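PDB 5MSX: putative endo-1,4-beta-xylanase from Bacteroides thetaiotaomicron VPI-5482, which probably hydrolyses O-glycosidic bonds as a calcium-containing family 43 glycoside hydrolase, with likely arabinofuranosidase activity in the breakdown of plant pectin. Local coordinates for residues P84-E89 against D133-P138; Q224-M229 against E242-S247; A330-V335 against M368-D373. One frame throughout, in Å; residues are numbered along the deposited sequence.

Contact 1 of 3, residues P84-E89 against D133-P138; sequences PSAAKE and DEFYKP
The ring of Phe135 lies against three side chains of residues 84-89, Ser85 at its edge, Ala86 and Glu89 obliquely. Ser85 comes in near the ring plane, with OG 3.2 Å from CE2 of Phe135. The CB of Ala86 reaches the same corner, 3.5 Å from Phe135 CE2, and supplies the apolar part of the contact. Glu89 crosses the aromatic side chain on a slant: its CG, CD and OE1 run past CB and the root of the ring, with Glu89 CD 3.9 Å from Phe135 CB. Carboxylate and ring are nearly parallel, their planes 17° apart, and the bend of the Glu89 chain at chi2 lays the acid along the aromatic. The polar end of Glu89 is held by Asn111, whose ND2 binds OE1.

Next to the ring, Ser85 OG donates to Asp133 OD1 at 2.8 Å, arriving from above the carboxylate plane, 47° out of it. With chi1 at -165°, CG of Asp133 points opposite the main-chain nitrogen and brings the acid across to the serine. Its second oxygen, OD2, accepts a hydrogen bond from a water at 2.6 Å, and that water accepts from Ser85 N. With Leu128 N also bound to OD1, both carboxylate oxygens have partners.

Tyr115 meets the Phe135 ring edge-to-face, while Ile110 touches Ala86, Glu89 and Phe135. This is surface loop packing: the 3-10 segment 84-86 and the type I turn starting on Ala86 meet the loop beyond strand 127-128, at the rim of a sheet consistent with a blade of the five-bladed family 43 beta-propeller.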
loop_
_atom_site.group_PDB
_atom_site.type_symbol
_atom_site.label_atom_id
_atom_site.label_comp_id
_atom_site.label_asym_id
_atom_site.label_seq_id
_atom_site.Cartn_x
_atom_site.Cartn_y
_atom_site.Cartn_z
ATOM N N PRO C 84 -9.700 12.362 16.606
ATOM C CA PRO C 84 -10.948 12.439 17.394
ATOM C C PRO C 84 -11.195 11.299 18.365
ATOM O O PRO C 84 -11.440 11.556 19.534
ATOM C CB PRO C 84 -12.029 12.524 16.314
ATOM C CG PRO C 84 -11.352 13.292 15.230
ATOM C CD PRO C 84 -9.967 12.671 15.187
ATOM N N SER C 85 -11.051 10.058 17.934
ATOM C CA SER C 85 -11.304 8.949 18.848
ATOM C C SER C 85 -10.387 8.896 20.088
ATOM O O SER C 85 -10.765 8.317 21.109
ATOM C CB SER C 85 -11.300 7.604 18.112
ATOM O OG SER C 85 -9.993 7.086 17.902
ATOM N N ALA C 86 -9.192 9.482 20.015
ATOM C CA ALA C 86 -8.235 9.378 21.111
ATOM C C ALA C 86 -8.135 10.650 21.926
ATOM O O ALA C 86 -7.314 10.715 22.838
ATOM C CB ALA C 86 -6.859 9.005 20.566
ATOM N N ALA C 87 -8.976 11.634 21.626
ATOM C CA ALA C 87 -8.876 12.989 22.171
ATOM C C ALA C 87 -8.966 13.144 23.714
ATOM O O ALA C 87 -8.558 14.150 24.245
ATOM C CB ALA C 87 -9.907 13.884 21.513
ATOM N N LYS C 88 -9.506 12.165 24.412
ATOM C CA LYS C 88 -9.581 12.202 25.861
ATOM C C LYS C 88 -8.833 11.035 26.482
ATOM O O LYS C 88 -8.948 10.782 27.676
ATOM C CB LYS C 88 -11.050 12.215 26.273
ATOM C CG LYS C 88 -11.866 13.237 25.472
ATOM C CD LYS C 88 -13.082 13.705 26.239
ATOM C CE LYS C 88 -14.120 14.332 25.321
ATOM N NZ LYS C 88 -15.382 14.628 26.063
ATOM N N GLU C 89 -8.015 10.353 25.691
ATOM C CA GLU C 89 -7.178 9.295 26.218
ATOM C C GLU C 89 -5.868 9.922 26.613
ATOM O O GLU C 89 -5.585 11.034 26.200
ATOM C CB GLU C 89 -6.938 8.205 25.156
ATOM C CG GLU C 89 -8.212 7.726 24.462
ATOM C CD GLU C 89 -9.298 7.332 25.445
ATOM O OE1 GLU C 89 -9.010 6.506 26.334
ATOM O OE2 GLU C 89 -10.424 7.859 25.324
ATOM N N ASP C 133 -12.617 1.920 15.528
ATOM C CA ASP C 133 -12.023 3.181 15.988
ATOM C C ASP C 133 -12.465 3.636 17.414
ATOM O O ASP C 133 -13.163 4.631 17.570
ATOM C CB ASP C 133 -12.275 4.315 14.975
ATOM C CG ASP C 133 -11.372 5.535 15.230
ATOM O OD1 ASP C 133 -10.250 5.366 15.771
ATOM O OD2 ASP C 133 -11.773 6.662 14.905
ATOM N N GLU C 134 -12.022 2.926 18.448
ATOM C CA GLU C 134 -12.383 3.273 19.829
ATOM C C GLU C 134 -11.387 2.700 20.812
ATOM O O GLU C 134 -10.690 1.730 20.497
ATOM C CB GLU C 134 -13.786 2.763 20.166
ATOM C CG GLU C 134 -13.957 1.277 19.960
ATOM C CD GLU C 134 -15.311 0.775 20.430
ATOM O OE1 GLU C 134 -16.349 1.303 19.964
ATOM O OE2 GLU C 134 -15.333 -0.163 21.260
ATOM N N PHE C 135 -11.357 3.288 22.010
ATOM C CA PHE C 135 -10.387 2.925 23.039
ATOM C C PHE C 135 -11.061 2.524 24.328
ATOM O O PHE C 135 -12.086 3.069 24.678
ATOM C CB PHE C 135 -9.423 4.096 23.313
ATOM C CG PHE C 135 -8.568 4.430 22.130
ATOM C CD1 PHE C 135 -7.433 3.674 21.844
ATOM C CD2 PHE C 135 -8.917 5.454 21.276
ATOM C CE1 PHE C 135 -6.644 3.968 20.739
ATOM C CE2 PHE C 135 -8.141 5.740 20.154
ATOM C CZ PHE C 135 -7.004 4.990 19.893
ATOM N N TYR C 136 -10.452 1.563 25.011
ATOM C CA TYR C 136 -10.812 1.189 26.362
ATOM C C TYR C 136 -9.563 0.562 26.944
ATOM O O TYR C 136 -8.691 0.140 26.194
ATOM C CB TYR C 136 -11.987 0.196 26.362
ATOM C CG TYR C 136 -11.795 -1.077 25.549
ATOM C CD1 TYR C 136 -11.083 -2.150 26.061
ATOM C CD2 TYR C 136 -12.377 -1.220 24.288
ATOM C CE1 TYR C 136 -10.931 -3.321 25.344
ATOM C CE2 TYR C 136 -12.232 -2.394 23.556
ATOM C CZ TYR C 136 -11.507 -3.435 24.095
ATOM O OH TYR C 136 -11.342 -4.606 23.390
ATOM N N LYS C 137 -9.491 0.473 28.269
ATOM C CA LYS C 137 -8.282 0.044 28.961
ATOM C C LYS C 137 -8.321 -1.440 29.297
ATOM O O LYS C 137 -9.400 -1.986 29.395
ATOM C CB LYS C 137 -8.136 0.844 30.239
ATOM C CG LYS C 137 -8.066 2.337 29.996
ATOM C CD LYS C 137 -7.846 3.039 31.309
ATOM C CE LYS C 137 -7.686 4.531 31.116
ATOM N NZ LYS C 137 -7.262 5.087 32.425
ATOM N N PRO C 138 -7.176 -2.102 29.493
ATOM C CA PRO C 138 -5.835 -1.506 29.388
ATOM C C PRO C 138 -5.402 -1.304 27.931
ATOM O O PRO C 138 -4.754 -0.294 27.628
ATOM C CB PRO C 138 -4.932 -2.516 30.107
ATOM C CG PRO C 138 -5.664 -3.821 30.035
ATOM C CD PRO C 138 -7.128 -3.539 29.802
HETATM O O HOH W 1 -10.652 9.027 15.213
#

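Contact 2 of 3, residues Q224-M229 against E242-S247; sequences QYAYVM and EQDIIS. With EDO (1,2-ethanediol), chain B.
Tyr225 faces both Ile246 and Ser247 across a strand pair, a classic beta bulge at the edge of a four-stranded antiparallel sheet, consistent with a blade of the family 43 five-bladed propeller. Its carbonyl oxygen takes two N-H groups: Ile246 N at 2.9 Å from Tyr225 O, and more weakly Ser247 N. Tyr225 N donates to Ser247 O at 3.2 Å, with a weak second branch to Ser247 OG. That hydroxyl, in plane at the Tyr225 ring edge, has Pro258 O as its stronger partner. Tyr225 OH is bound to Gly201 O and Gly261 N, and the Tyr225 side chain comes within about 4 Å of that of His260, a calcium-site residue, and about 7 Å of that of Glu200, the predicted proton donor.

Tyr227 N bonds weakly to Asp244 O. Asp244 OD1 forms a salt bridge with Arg195, while OD2 accepts from a water that also donates to Tyr227 O. The methyl CG2 of Ile246 packs obliquely against the Tyr227 ring, 3.6 Å from CD1. Ile245 N donates to O2 of an ethanediol. Tyr227 OH, already paired with Ile301 N, also meets a water at 2.5 Å, which in turn donates a hydrogen bond to Gln243 O.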
loop_
_atom_site.group_PDB
_atom_site.type_symbol
_atom_site.label_atom_id
_atom_site.label_comp_id
_atom_site.label_asym_id
_atom_site.label_seq_id
_atom_site.Cartn_x
_atom_site.Cartn_y
_atom_site.Cartn_z
ATOM N N GLN C 224 19.975 11.349 28.870
ATOM C CA GLN C 224 20.986 11.540 27.837
ATOM C C GLN C 224 20.560 10.787 26.568
ATOM O O GLN C 224 19.765 9.816 26.625
ATOM C CB GLN C 224 22.332 11.005 28.275
ATOM C CG GLN C 224 22.866 11.594 29.567
ATOM C CD GLN C 224 24.138 10.892 30.039
ATOM O OE1 GLN C 224 24.121 9.725 30.317
ATOM N NE2 GLN C 224 25.229 11.606 30.095
ATOM N N TYR C 225 21.068 11.246 25.434
ATOM C CA TYR C 225 21.016 10.445 24.202
ATOM C C TYR C 225 22.410 9.917 23.927
ATOM O O TYR C 225 23.418 10.644 24.006
ATOM C CB TYR C 225 20.480 11.245 22.999
ATOM C CG TYR C 225 19.015 11.089 22.698
ATOM C CD1 TYR C 225 18.533 9.944 22.083
ATOM C CD2 TYR C 225 18.083 12.090 23.031
ATOM C CE1 TYR C 225 17.178 9.784 21.790
ATOM C CE2 TYR C 225 16.723 11.940 22.748
ATOM C CZ TYR C 225 16.278 10.777 22.106
ATOM O OH TYR C 225 14.937 10.588 21.807
ATOM N N ALA C 226 22.437 8.630 23.586
ATOM C CA ALA C 226 23.612 7.957 23.059
ATOM C C ALA C 226 23.263 7.401 21.688
ATOM O O ALA C 226 22.094 7.486 21.255
ATOM C CB ALA C 226 24.037 6.855 24.004
ATOM N N TYR C 227 24.251 6.866 20.970
ATOM C CA TYR C 227 23.980 6.316 19.642
ATOM C C TYR C 227 25.002 5.270 19.212
ATOM O O TYR C 227 26.057 5.134 19.809
ATOM C CB TYR C 227 23.856 7.413 18.564
ATOM C CG TYR C 227 25.163 7.855 17.999
ATOM C CD1 TYR C 227 26.063 8.583 18.772
ATOM C CD2 TYR C 227 25.536 7.543 16.689
ATOM C CE1 TYR C 227 27.274 9.014 18.267
ATOM C CE2 TYR C 227 26.763 7.960 16.181
ATOM C CZ TYR C 227 27.621 8.707 16.978
ATOM O OH TYR C 227 28.841 9.148 16.485
ATOM N N VAL C 228 24.579 4.503 18.209
ATOM C CA VAL C 228 25.377 3.566 17.446
ATOM C C VAL C 228 25.086 3.747 15.945
ATOM O O VAL C 228 24.093 4.397 15.550
ATOM C CB VAL C 228 25.107 2.091 17.865
ATOM C CG1 VAL C 228 25.541 1.869 19.296
ATOM C CG2 VAL C 228 23.640 1.676 17.703
ATOM N N MET C 229 25.963 3.191 15.118
ATOM C CA MET C 229 25.915 3.374 13.651
ATOM C C MET C 229 26.069 2.054 12.942
ATOM O O MET C 229 26.781 1.178 13.433
ATOM C CB MET C 229 27.083 4.198 13.164
ATOM C CG MET C 229 27.000 5.650 13.457
ATOM S SD MET C 229 28.601 6.408 13.090
ATOM C CE MET C 229 29.705 5.649 14.245
ATOM N N GLU C 242 33.680 6.036 20.080
ATOM C CA GLU C 242 34.152 6.406 21.430
ATOM C C GLU C 242 33.335 7.549 22.039
ATOM O O GLU C 242 32.955 7.505 23.212
ATOM C CB GLU C 242 35.641 6.801 21.394
ATOM N N GLN C 243 33.040 8.554 21.225
ATOM C CA GLN C 243 32.277 9.725 21.634
ATOM C C GLN C 243 30.795 9.475 21.279
ATOM O O GLN C 243 30.237 10.064 20.332
ATOM C CB GLN C 243 32.872 10.927 20.891
ATOM C CG GLN C 243 32.365 12.292 21.266
ATOM C CD GLN C 243 33.133 13.398 20.521
ATOM O OE1 GLN C 243 33.188 13.409 19.290
ATOM N NE2 GLN C 243 33.710 14.328 21.263
ATOM N N ASP C 244 30.173 8.564 22.028
ATOM C CA ASP C 244 28.801 8.089 21.764
ATOM C C ASP C 244 27.664 8.852 22.514
ATOM O O ASP C 244 26.495 8.634 22.220
ATOM C CB ASP C 244 28.694 6.555 21.995
ATOM C CG ASP C 244 28.763 6.156 23.491
ATOM O OD1 ASP C 244 29.441 6.868 24.274
ATOM O OD2 ASP C 244 28.120 5.148 23.879
ATOM N N ILE C 245 27.999 9.735 23.456
ATOM C CA ILE C 245 26.993 10.532 24.155
ATOM C C ILE C 245 26.803 11.842 23.396
ATOM O O ILE C 245 27.687 12.671 23.338
ATOM C CB ILE C 245 27.374 10.839 25.604
ATOM C CG1 ILE C 245 27.513 9.539 26.423
ATOM C CG2 ILE C 245 26.342 11.747 26.248
ATOM C CD1 ILE C 245 26.229 8.916 26.904
ATOM N N ILE C 246 25.629 12.026 22.827
ATOM C CA ILE C 246 25.406 13.190 21.998
ATOM C C ILE C 246 24.585 14.298 22.655
ATOM O O ILE C 246 24.645 15.396 22.176
ATOM C CB ILE C 246 24.904 12.842 20.595
ATOM C CG1 ILE C 246 23.559 12.147 20.629
ATOM C CG2 ILE C 246 25.941 11.979 19.871
ATOM C CD1 ILE C 246 23.138 11.640 19.271
ATOM N N SER C 247 23.836 14.012 23.716
ATOM C CA SER C 247 23.173 15.051 24.502
ATOM C C SER C 247 23.234 14.679 25.947
ATOM O O SER C 247 23.087 13.509 26.288
ATOM C CB SER C 247 21.726 15.299 24.072
ATOM O OG SER C 247 20.856 14.260 24.453
HETATM C C1 EDO B . 32.023 9.855 26.524
HETATM O O1 EDO B . 33.127 10.346 25.770
HETATM C C2 EDO B . 30.971 9.390 25.547
HETATM O O2 EDO B . 30.589 10.435 24.639
HETATM O O HOH W 2 30.325 10.657 17.787
HETATM O O HOH W 3 26.357 4.095 22.287
#

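Contact 3 of 3, residues A330-V335 against M368-D373; sequences ASSIEV and MAAAED
Ser331 and Ser332 converge on one oxygen, OD2 of Asp373. Ser332 OG donates to it at 2.8 Å along the anti lone pair, and Ser331 OG makes a very short bond to the same atom. Ser332 OG is also an acceptor, taking the N-H of Ala370 at 2.8 Å with an angle of 156°. A single hydroxyl thereby ties the start of the type I turn at Ala370 to the aspartate that ends it. Its chi1 of 70° sets OG between the backbone N and the carbonyl carbon, facing both partners.

On the other flank, Glu334 holds the turn and the residues leading into it: its N donates to Met368 O at 2.8 Å, and its OE1 accepts from Ala371 N in the turn at 2.8 Å, the donor standing 40° out of the carboxylate plane. OE2 is taken by Val335 N through its anti lone pair, and together the two carboxylate bonds are likely to limit its rotation. A glutamine here would probably disturb this grip, since both carboxylate oxygens accept N-H groups and an amide nitrogen in place of either would face a donor.

In the next shell, Ser331 OG is also bonded to Trp378 N, and Trp367 NE1 reaches Ser332 O. Met368 turns its side chain away to Phe353 and Val450, while Ile333 touches Pro355.

No helix takes part. The loop leaving strand 325-330 is stitched to the loop leaving strand 367-368; in the sheet of the F5/8 type C-like sandwich, 325-330 pairs with 378-383, the strand after segment 368-373, and 367-368 with 452-458.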
loop_
_atom_site.group_PDB
_atom_site.type_symbol
_atom_site.label_atom_id
_atom_site.label_comp_id
_atom_site.label_asym_id
_atom_site.label_seq_id
_atom_site.Cartn_x
_atom_site.Cartn_y
_atom_site.Cartn_z
ATOM N N ALA C 330 -0.988 43.773 35.287
ATOM C CA ALA C 330 -2.064 42.800 35.386
ATOM C C ALA C 330 -2.814 42.903 36.697
ATOM O O ALA C 330 -2.419 43.635 37.569
ATOM C CB ALA C 330 -1.494 41.394 35.220
ATOM N N SER C 331 -3.904 42.156 36.805
ATOM C CA SER C 331 -4.700 42.064 38.021
ATOM C C SER C 331 -3.984 41.390 39.181
ATOM O O SER C 331 -4.247 41.705 40.330
ATOM C CB SER C 331 -5.994 41.299 37.734
ATOM O OG SER C 331 -5.758 39.956 37.345
ATOM N N SER C 332 -3.121 40.422 38.871
ATOM C CA SER C 332 -2.288 39.775 39.862
ATOM C C SER C 332 -1.126 39.052 39.187
ATOM O O SER C 332 -1.055 38.946 37.946
ATOM C CB SER C 332 -3.099 38.780 40.688
ATOM O OG SER C 332 -3.469 37.655 39.921
ATOM N N ILE C 333 -0.214 38.579 40.031
ATOM C CA ILE C 333 0.976 37.848 39.623
ATOM C C ILE C 333 1.112 36.684 40.589
ATOM O O ILE C 333 1.090 36.897 41.817
ATOM C CB ILE C 333 2.234 38.734 39.679
ATOM C CG1 ILE C 333 2.050 39.973 38.784
ATOM C CG2 ILE C 333 3.473 37.939 39.278
ATOM C CD1 ILE C 333 3.092 41.045 38.981
ATOM N N GLU C 334 1.221 35.458 40.051
ATOM C CA GLU C 334 1.475 34.306 40.880
ATOM C C GLU C 334 2.848 34.423 41.543
ATOM O O GLU C 334 3.804 34.930 40.956
ATOM C CB GLU C 334 1.370 32.984 40.083
ATOM C CG GLU C 334 1.386 31.714 40.943
ATOM C CD GLU C 334 0.349 31.743 42.084
ATOM O OE1 GLU C 334 -0.758 31.201 41.902
ATOM O OE2 GLU C 334 0.622 32.324 43.172
ATOM N N VAL C 335 2.925 33.943 42.776
ATOM C CA VAL C 335 4.188 33.884 43.538
ATOM C C VAL C 335 5.228 32.955 42.837
ATOM O O VAL C 335 4.825 31.985 42.202
ATOM C CB VAL C 335 3.877 33.419 44.995
ATOM C CG1 VAL C 335 3.431 31.951 45.045
ATOM C CG2 VAL C 335 5.055 33.647 45.920
ATOM N N MET C 368 1.485 34.480 34.759
ATOM C CA MET C 368 0.405 33.726 35.370
ATOM C C MET C 368 -0.245 34.571 36.469
ATOM O O MET C 368 0.450 35.130 37.334
ATOM C CB MET C 368 0.915 32.423 35.989
ATOM C CG MET C 368 1.455 31.402 34.989
ATOM S SD MET C 368 0.133 30.561 34.122
ATOM C CE MET C 368 -0.590 29.554 35.397
ATOM N N ALA C 369 -1.575 34.662 36.429
ATOM C CA ALA C 369 -2.360 35.261 37.511
ATOM C C ALA C 369 -2.227 34.423 38.785
ATOM O O ALA C 369 -2.012 33.189 38.713
ATOM C CB ALA C 369 -3.831 35.348 37.103
ATOM N N ALA C 370 -2.375 35.072 39.947
ATOM C CA ALA C 370 -2.357 34.351 41.221
ATOM C C ALA C 370 -3.537 33.379 41.318
ATOM O O ALA C 370 -4.608 33.618 40.744
ATOM C CB ALA C 370 -2.355 35.310 42.398
ATOM N N ALA C 371 -3.311 32.267 42.014
ATOM C CA ALA C 371 -4.342 31.259 42.260
ATOM C C ALA C 371 -5.659 31.862 42.776
ATOM O O ALA C 371 -6.717 31.486 42.279
ATOM C CB ALA C 371 -3.825 30.201 43.236
ATOM N N GLU C 372 -5.570 32.820 43.710
ATOM C CA GLU C 372 -6.740 33.462 44.341
ATOM C C GLU C 372 -7.505 34.368 43.393
ATOM O O GLU C 372 -8.667 34.690 43.650
ATOM C CB GLU C 372 -6.319 34.305 45.546
ATOM N N ASP C 373 -6.858 34.791 42.307
ATOM C CA ASP C 373 -7.451 35.716 41.339
ATOM C C ASP C 373 -8.138 34.961 40.174
ATOM O O ASP C 373 -7.758 35.104 39.003
ATOM C CB ASP C 373 -6.352 36.680 40.843
ATOM C CG ASP C 373 -6.854 37.698 39.834
ATOM O OD1 ASP C 373 -8.062 38.020 39.828
ATOM O OD2 ASP C 373 -6.026 38.168 39.031
#

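In the fold
The three contacts follow one another along the chain, each closing before the next opens. Contacts 1 and 2 both belong to the family 43 catalytic domain, yet their centres lie about 36 Å apart: contact 1 joins loops flanking the sheet that holds strands 91-92 to 127-128, contact 2 the last two strands, 224-230 and 245-247, of the four-stranded sheet beginning at 203-207. Contact 3, its second segment within the F5/8 type C range, is centre to centre about 35 Å from contact 1 and about 43 Å from contact 2, across the chain's centre from the latter. Each therefore ties its own part of this all-beta, two-domain enzyme locally, with contact 2 nearest the predicted active site.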